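Side-chain contact in monoglyceride lipase (Saccharomyces cerevisiae, PDB 4ZWN), which hydrolyses monoacylglycerols to free fatty acids and glycerol, preferring monounsaturated substrates, and also takes part in the breakdown of fatty acid ethyl esters: residues 37-42 with 120-125. The protein carries 2 engineered substitutions. Numbering follows the deposited sequence.
Sequences QYENFD and LEHFVE
His122 is engaged in two ways by one strand, its NE2 gripped at the edge by Glu39 and one ring face stacked on Phe41. His122 NE2 donates to Glu39 OE2 over 2.6 Å with an N-H...O angle of 150°, OE2 lying almost in the imidazole plane. The carboxylate stands nearly perpendicular to the ring, and the N-H comes in tilted out of the carboxylate plane. In Glu39, chi1 of 173° swings CG away from the backbone N, and the extended chain beyond runs head-on toward the histidine.

Phe41 and His122 form an offset stack, centroids 4.2 Å apart and planes 22° from parallel, with Phe41 CD1 3.4 Å from His122 ND1. The two side chains run antiparallel past one another, giving reciprocal CH-pi contacts: His122 CB lies 3.8 Å from the Phe41 centroid, and Phe41 CB 4.3 Å from the His122 centroid. With an alanine here the imidazole is gone; the Glu39 carboxylate would probably lose this N-H partner and the Phe41 ring its stacking surface. Away from the probable Ser-His-Asp triad, this surface contact joins the outermost strand 37-41 to helix 113-134, a strand-helix packing within the alpha/beta-hydrolase fold.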
loop_
_atom_site.group_PDB
_atom_site.type_symbol
_atom_site.label_atom_id
_atom_site.label_comp_id
_atom_site.label_asym_id
_atom_site.label_seq_id
_atom_site.Cartn_x
_atom_site.Cartn_y
_atom_site.Cartn_z
ATOM N N GLN A 37 -5.952 -13.021 -12.198
ATOM C CA GLN A 37 -5.537 -12.881 -13.605
ATOM C C GLN A 37 -4.026 -12.690 -13.707
ATOM O O GLN A 37 -3.380 -12.149 -12.792
ATOM C CB GLN A 37 -6.249 -11.690 -14.205
ATOM C CG GLN A 37 -6.920 -11.826 -15.540
ATOM C CD GLN A 37 -8.031 -10.813 -15.743
ATOM O OE1 GLN A 37 -8.630 -10.332 -14.788
ATOM N NE2 GLN A 37 -8.295 -10.470 -16.996
ATOM N N TYR A 38 -3.459 -13.088 -14.834
ATOM C CA TYR A 38 -2.024 -12.968 -15.020
ATOM C C TYR A 38 -1.628 -12.166 -16.258
ATOM O O TYR A 38 -2.320 -12.165 -17.270
ATOM C CB TYR A 38 -1.398 -14.372 -15.075
ATOM C CG TYR A 38 -1.513 -15.157 -13.780
ATOM C CD1 TYR A 38 -2.614 -15.962 -13.530
ATOM C CD2 TYR A 38 -0.529 -15.071 -12.799
ATOM C CE1 TYR A 38 -2.730 -16.679 -12.333
ATOM C CE2 TYR A 38 -0.632 -15.778 -11.606
ATOM C CZ TYR A 38 -1.732 -16.579 -11.377
ATOM O OH TYR A 38 -1.809 -17.270 -10.188
ATOM N N GLU A 39 -0.511 -11.462 -16.144
ATOM C CA GLU A 39 0.012 -10.657 -17.237
ATOM C C GLU A 39 1.526 -10.564 -17.155
ATOM O O GLU A 39 2.078 -10.300 -16.087
ATOM C CB GLU A 39 -0.592 -9.252 -17.224
ATOM C CG GLU A 39 0.034 -8.324 -18.232
ATOM C CD GLU A 39 -0.745 -7.046 -18.398
ATOM O OE1 GLU A 39 -1.962 -7.054 -18.118
ATOM O OE2 GLU A 39 -0.137 -6.035 -18.807
ATOM N N ASN A 40 2.188 -10.790 -18.285
ATOM C CA ASN A 40 3.642 -10.740 -18.362
ATOM C C ASN A 40 4.161 -9.333 -18.650
ATOM O O ASN A 40 3.617 -8.614 -19.492
ATOM C CB ASN A 40 4.146 -11.705 -19.436
ATOM C CG ASN A 40 3.957 -13.163 -19.052
ATOM O OD1 ASN A 40 3.198 -13.488 -18.140
ATOM N ND2 ASN A 40 4.655 -14.048 -19.753
ATOM N N PHE A 41 5.218 -8.949 -17.941
ATOM C CA PHE A 41 5.879 -7.671 -18.169
ATOM C C PHE A 41 7.298 -7.692 -17.614
ATOM O O PHE A 41 7.505 -8.002 -16.441
ATOM C CB PHE A 41 5.087 -6.522 -17.535
ATOM C CG PHE A 41 5.780 -5.189 -17.618
ATOM C CD1 PHE A 41 5.730 -4.440 -18.783
ATOM C CD2 PHE A 41 6.472 -4.681 -16.530
ATOM C CE1 PHE A 41 6.363 -3.211 -18.867
ATOM C CE2 PHE A 41 7.109 -3.450 -16.605
ATOM C CZ PHE A 41 7.054 -2.715 -17.777
ATOM N N ASP A 42 8.258 -7.364 -18.475
ATOM C CA ASP A 42 9.665 -7.237 -18.102
ATOM C C ASP A 42 10.174 -8.439 -17.311
ATOM O O ASP A 42 10.791 -8.289 -16.259
ATOM C CB ASP A 42 9.884 -5.950 -17.304
ATOM C CG ASP A 42 11.345 -5.554 -17.228
ATOM O OD1 ASP A 42 12.117 -5.962 -18.120
ATOM O OD2 ASP A 42 11.720 -4.834 -16.277
ATOM N N LEU A 120 5.167 -0.367 -11.756
ATOM C CA LEU A 120 4.050 0.473 -11.348
ATOM C C LEU A 120 3.537 1.316 -12.512
ATOM O O LEU A 120 2.330 1.410 -12.725
ATOM C CB LEU A 120 4.453 1.377 -10.179
ATOM C CG LEU A 120 3.354 2.281 -9.610
ATOM C CD1 LEU A 120 2.123 1.469 -9.230
ATOM C CD2 LEU A 120 3.871 3.051 -8.409
ATOM N N GLU A 121 4.454 1.918 -13.266
ATOM C CA GLU A 121 4.073 2.740 -14.412
ATOM C C GLU A 121 3.277 1.933 -15.430
ATOM O O GLU A 121 2.353 2.451 -16.058
ATOM C CB GLU A 121 5.307 3.351 -15.085
ATOM C CG GLU A 121 6.099 4.326 -14.220
ATOM C CD GLU A 121 5.417 5.674 -14.045
ATOM O OE1 GLU A 121 4.276 5.848 -14.525
ATOM O OE2 GLU A 121 6.033 6.569 -13.430
ATOM N N HIS A 122 3.633 0.661 -15.582
ATOM C CA HIS A 122 2.938 -0.222 -16.511
ATOM C C HIS A 122 1.471 -0.411 -16.141
ATOM O O HIS A 122 0.597 -0.376 -17.008
ATOM C CB HIS A 122 3.621 -1.589 -16.573
ATOM C CG HIS A 122 2.832 -2.615 -17.325
ATOM N ND1 HIS A 122 2.804 -2.669 -18.702
ATOM C CD2 HIS A 122 2.019 -3.608 -16.893
ATOM C CE1 HIS A 122 2.020 -3.661 -19.085
ATOM N NE2 HIS A 122 1.530 -4.246 -18.007
ATOM N N PHE A 123 1.208 -0.620 -14.855
ATOM C CA PHE A 123 -0.147 -0.890 -14.388
ATOM C C PHE A 123 -0.941 0.390 -14.178
ATOM O O PHE A 123 -2.171 0.369 -14.176
ATOM C CB PHE A 123 -0.115 -1.708 -13.098
ATOM C CG PHE A 123 0.310 -3.129 -13.304
ATOM C CD1 PHE A 123 -0.576 -4.060 -13.827
ATOM C CD2 PHE A 123 1.594 -3.537 -12.986
ATOM C CE1 PHE A 123 -0.190 -5.370 -14.025
ATOM C CE2 PHE A 123 1.987 -4.846 -13.180
ATOM C CZ PHE A 123 1.093 -5.765 -13.701
ATOM N N VAL A 124 -0.235 1.500 -14.001
ATOM C CA VAL A 124 -0.882 2.803 -13.961
ATOM C C VAL A 124 -1.462 3.108 -15.336
ATOM O O VAL A 124 -2.632 3.464 -15.464
ATOM C CB VAL A 124 0.093 3.923 -13.537
ATOM C CG1 VAL A 124 -0.451 5.286 -13.932
ATOM C CG2 VAL A 124 0.354 3.864 -12.042
ATOM N N GLU A 125 -0.638 2.941 -16.367
ATOM C CA GLU A 125 -1.057 3.214 -17.736
ATOM C C GLU A 125 -2.157 2.268 -18.204
ATOM O O GLU A 125 -3.005 2.647 -19.010
ATOM C CB GLU A 125 0.138 3.130 -18.679
ATOM C CG GLU A 125 1.174 4.205 -18.431
ATOM C CD GLU A 125 2.411 4.019 -19.278
ATOM O OE1 GLU A 125 2.506 2.980 -19.965
ATOM O OE2 GLU A 125 3.286 4.912 -19.257
#